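Local coordinates for MIF (Toxoplasma gondii, PDB 4DH4), which belongs to the macrophage migration inhibitory factor family and assembles as a trimer of alpha/beta subunits, at residues Ile5-Ala10 and Pro56-Arg61. Numbering follows the deposited sequence.
Sequences IFCPVA and PCAFIR. With SO4 (sulfate ion), chain B; SO4 (sulfate ion), chain C.
The rings of Phe6 and Phe59 lie almost parallel, planes 5° apart and centroids 4.7 Å apart, yet slid so far that they barely overlap. Phe59 offers the far end of its ring: CZ lies 3.4 Å from CD1 of Phe6, which sits over one face of the Phe59 ring. CG of Phe59, between its backbone N and carbonyl carbon (chi1 82°), is turned toward strand 2-7, and the ring continues to Phe6. Beneath the rings the same two residues form an antiparallel hydrogen-bonded pair, Phe6 N to Phe59 O at 2.8 Å and Phe59 N to Phe6 O at 3.0 Å, which joins strand 2-7 to its neighbour 58-65 inside the four-stranded mixed sheet. On the other face of the sheet Ile5 and Ile60, a non-hydrogen-bonded pair, run side by side, with CG1 of Ile5 3.8 Å from CG2 of Ile60 in one of its two conformers. CB of Cys7 meets CB of Ala58, and SG of Cys7 accepts a long bond from Val9 N (3.6 Å). Pro8 CD rests 3.3 Å from the buried Cys57 O. Arg61, on the ring side, brings CG obliquely to the Phe6 ring. Two sulfates, probably from the crystallisation liquor, lie at its guanidinium edge: NE donates to O2 of the chain B ion at 2.7 Å, NH1 and NH2 to O2 and O4 of the chain C ion, and NH2 weakly to O3 of the former. Arg61 of each neighbouring subunit comes close, and the sulfates also bind Lys2 and Lys102 of this chain and of the second subunit. Apolar side chains thus pack on both faces of the sheet, while beyond the rings like charges clustered between subunits are probably screened by the sulfates.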
loop_
_atom_site.group_PDB
_atom_site.type_symbol
_atom_site.label_atom_id
_atom_site.label_comp_id
_atom_site.label_asym_id
_atom_site.label_seq_id
_atom_site.Cartn_x
_atom_site.Cartn_y
_atom_site.Cartn_z
ATOM N N ILE A 5 -1.390 4.212 -7.869
ATOM C CA ILE A 5 -0.756 5.534 -7.829
ATOM C C ILE A 5 -1.235 6.303 -6.593
ATOM O O ILE A 5 -2.440 6.482 -6.392
ATOM C CB ILE A 5 -1.126 6.338 -9.109
ATOM C CG1 ILE A 5 -0.650 5.597 -10.367
ATOM C CG2 ILE A 5 -0.584 7.784 -9.045
ATOM C CD1 ILE A 5 -1.274 6.097 -11.663
ATOM N N PHE A 6 -0.284 6.744 -5.770
ATOM C CA PHE A 6 -0.571 7.508 -4.564
ATOM C C PHE A 6 -0.010 8.913 -4.739
ATOM O O PHE A 6 1.181 9.084 -5.000
ATOM C CB PHE A 6 0.089 6.873 -3.340
ATOM C CG PHE A 6 -0.437 5.511 -2.990
ATOM C CD1 PHE A 6 0.105 4.368 -3.575
ATOM C CD2 PHE A 6 -1.457 5.368 -2.051
ATOM C CE1 PHE A 6 -0.376 3.104 -3.244
ATOM C CE2 PHE A 6 -1.949 4.107 -1.705
ATOM C CZ PHE A 6 -1.409 2.973 -2.304
ATOM N N CYS A 7 -0.869 9.916 -4.582
ATOM C CA CYS A 7 -0.474 11.296 -4.859
ATOM C C CYS A 7 -1.386 12.265 -4.099
ATOM O O CYS A 7 -2.574 11.991 -3.951
ATOM C CB CYS A 7 -0.549 11.536 -6.369
ATOM S SG CYS A 7 -0.017 13.153 -6.920
ATOM N N PRO A 8 -0.827 13.373 -3.573
ATOM C CA PRO A 8 -1.672 14.350 -2.868
ATOM C C PRO A 8 -2.587 15.183 -3.779
ATOM O O PRO A 8 -3.532 15.811 -3.282
ATOM C CB PRO A 8 -0.665 15.247 -2.134
ATOM C CG PRO A 8 0.632 15.049 -2.807
ATOM C CD PRO A 8 0.604 13.736 -3.539
ATOM N N VAL A 9 -2.325 15.172 -5.086
ATOM C CA VAL A 9 -3.089 15.989 -6.047
ATOM C C VAL A 9 -4.580 15.624 -6.049
ATOM O O VAL A 9 -4.949 14.451 -6.152
ATOM C CB VAL A 9 -2.489 15.917 -7.483
ATOM C CG1 VAL A 9 -3.430 16.537 -8.516
ATOM C CG2 VAL A 9 -1.120 16.599 -7.540
ATOM N N ALA A 10 -5.431 16.641 -5.913
ATOM C CA ALA A 10 -6.873 16.446 -5.928
ATOM C C ALA A 10 -7.365 16.301 -7.367
ATOM O O ALA A 10 -7.969 17.221 -7.932
ATOM C CB ALA A 10 -7.580 17.604 -5.214
ATOM N N PRO A 56 4.720 19.038 -5.057
ATOM C CA PRO A 56 4.037 17.825 -5.512
ATOM C C PRO A 56 5.002 16.705 -5.893
ATOM O O PRO A 56 6.049 16.942 -6.513
ATOM C CB PRO A 56 3.239 18.305 -6.723
ATOM C CG PRO A 56 2.950 19.740 -6.409
ATOM C CD PRO A 56 4.216 20.234 -5.761
ATOM N N CYS A 57 4.634 15.502 -5.476
ATOM C CA CYS A 57 5.402 14.290 -5.707
ATOM C C CYS A 57 4.394 13.149 -5.755
ATOM O O CYS A 57 3.208 13.350 -5.479
ATOM C CB CYS A 57 6.426 14.077 -4.580
ATOM S SG CYS A 57 5.728 13.742 -2.937
ATOM N N ALA A 58 4.850 11.958 -6.123
ATOM C CA ALA A 58 3.972 10.800 -6.158
ATOM C C ALA A 58 4.773 9.534 -5.946
ATOM O O ALA A 58 5.989 9.507 -6.158
ATOM C CB ALA A 58 3.220 10.732 -7.488
ATOM N N PHE A 59 4.092 8.489 -5.503
ATOM C CA PHE A 59 4.691 7.174 -5.590
ATOM C C PHE A 59 3.706 6.170 -6.135
ATOM O O PHE A 59 2.491 6.251 -5.890
ATOM C CB PHE A 59 5.347 6.736 -4.283
ATOM C CG PHE A 59 4.404 6.165 -3.299
ATOM C CD1 PHE A 59 3.626 6.992 -2.510
ATOM C CD2 PHE A 59 4.283 4.793 -3.161
ATOM C CE1 PHE A 59 2.739 6.446 -1.602
ATOM C CE2 PHE A 59 3.407 4.242 -2.255
ATOM C CZ PHE A 59 2.635 5.069 -1.465
ATOM N N ILE A 60 4.211 5.240 -6.928
ATOM C CA ILE A 60 3.332 4.243 -7.500
ATOM C C ILE A 60 3.903 2.852 -7.250
ATOM O O ILE A 60 5.118 2.636 -7.317
ATOM C CB ILE A 60 2.956 4.532 -9.006
ATOM C CG1 ILE A 60 3.803 3.735 -9.992
ATOM C CG2 ILE A 60 2.979 6.035 -9.335
ATOM C CD1 ILE A 60 3.219 2.397 -10.327
ATOM N N ARG A 61 3.009 1.926 -6.936
ATOM C CA ARG A 61 3.380 0.546 -6.642
ATOM C C ARG A 61 2.912 -0.339 -7.774
ATOM O O ARG A 61 1.715 -0.366 -8.082
ATOM C CB ARG A 61 2.732 0.069 -5.332
ATOM C CG ARG A 61 3.090 0.873 -4.089
ATOM C CD ARG A 61 2.674 0.109 -2.830
ATOM N NE ARG A 61 3.499 -1.087 -2.646
ATOM C CZ ARG A 61 3.047 -2.337 -2.698
ATOM N NH1 ARG A 61 1.751 -2.581 -2.900
ATOM N NH2 ARG A 61 3.890 -3.344 -2.530
HETATM S S SO4 B . 7.193 -1.374 -1.918
HETATM O O1 SO4 B . 8.249 -0.455 -2.348
HETATM O O2 SO4 B . 5.980 -0.597 -1.712
HETATM O O3 SO4 B . 7.017 -2.369 -2.958
HETATM O O4 SO4 B . 7.621 -1.987 -0.660
HETATM S S SO4 C . 1.710 -6.542 -3.405
HETATM O O1 SO4 C . 0.969 -7.306 -4.409
HETATM O O2 SO4 C . 0.915 -5.374 -3.055
HETATM O O3 SO4 C . 1.925 -7.402 -2.259
HETATM O O4 SO4 C . 2.979 -6.127 -4.007
#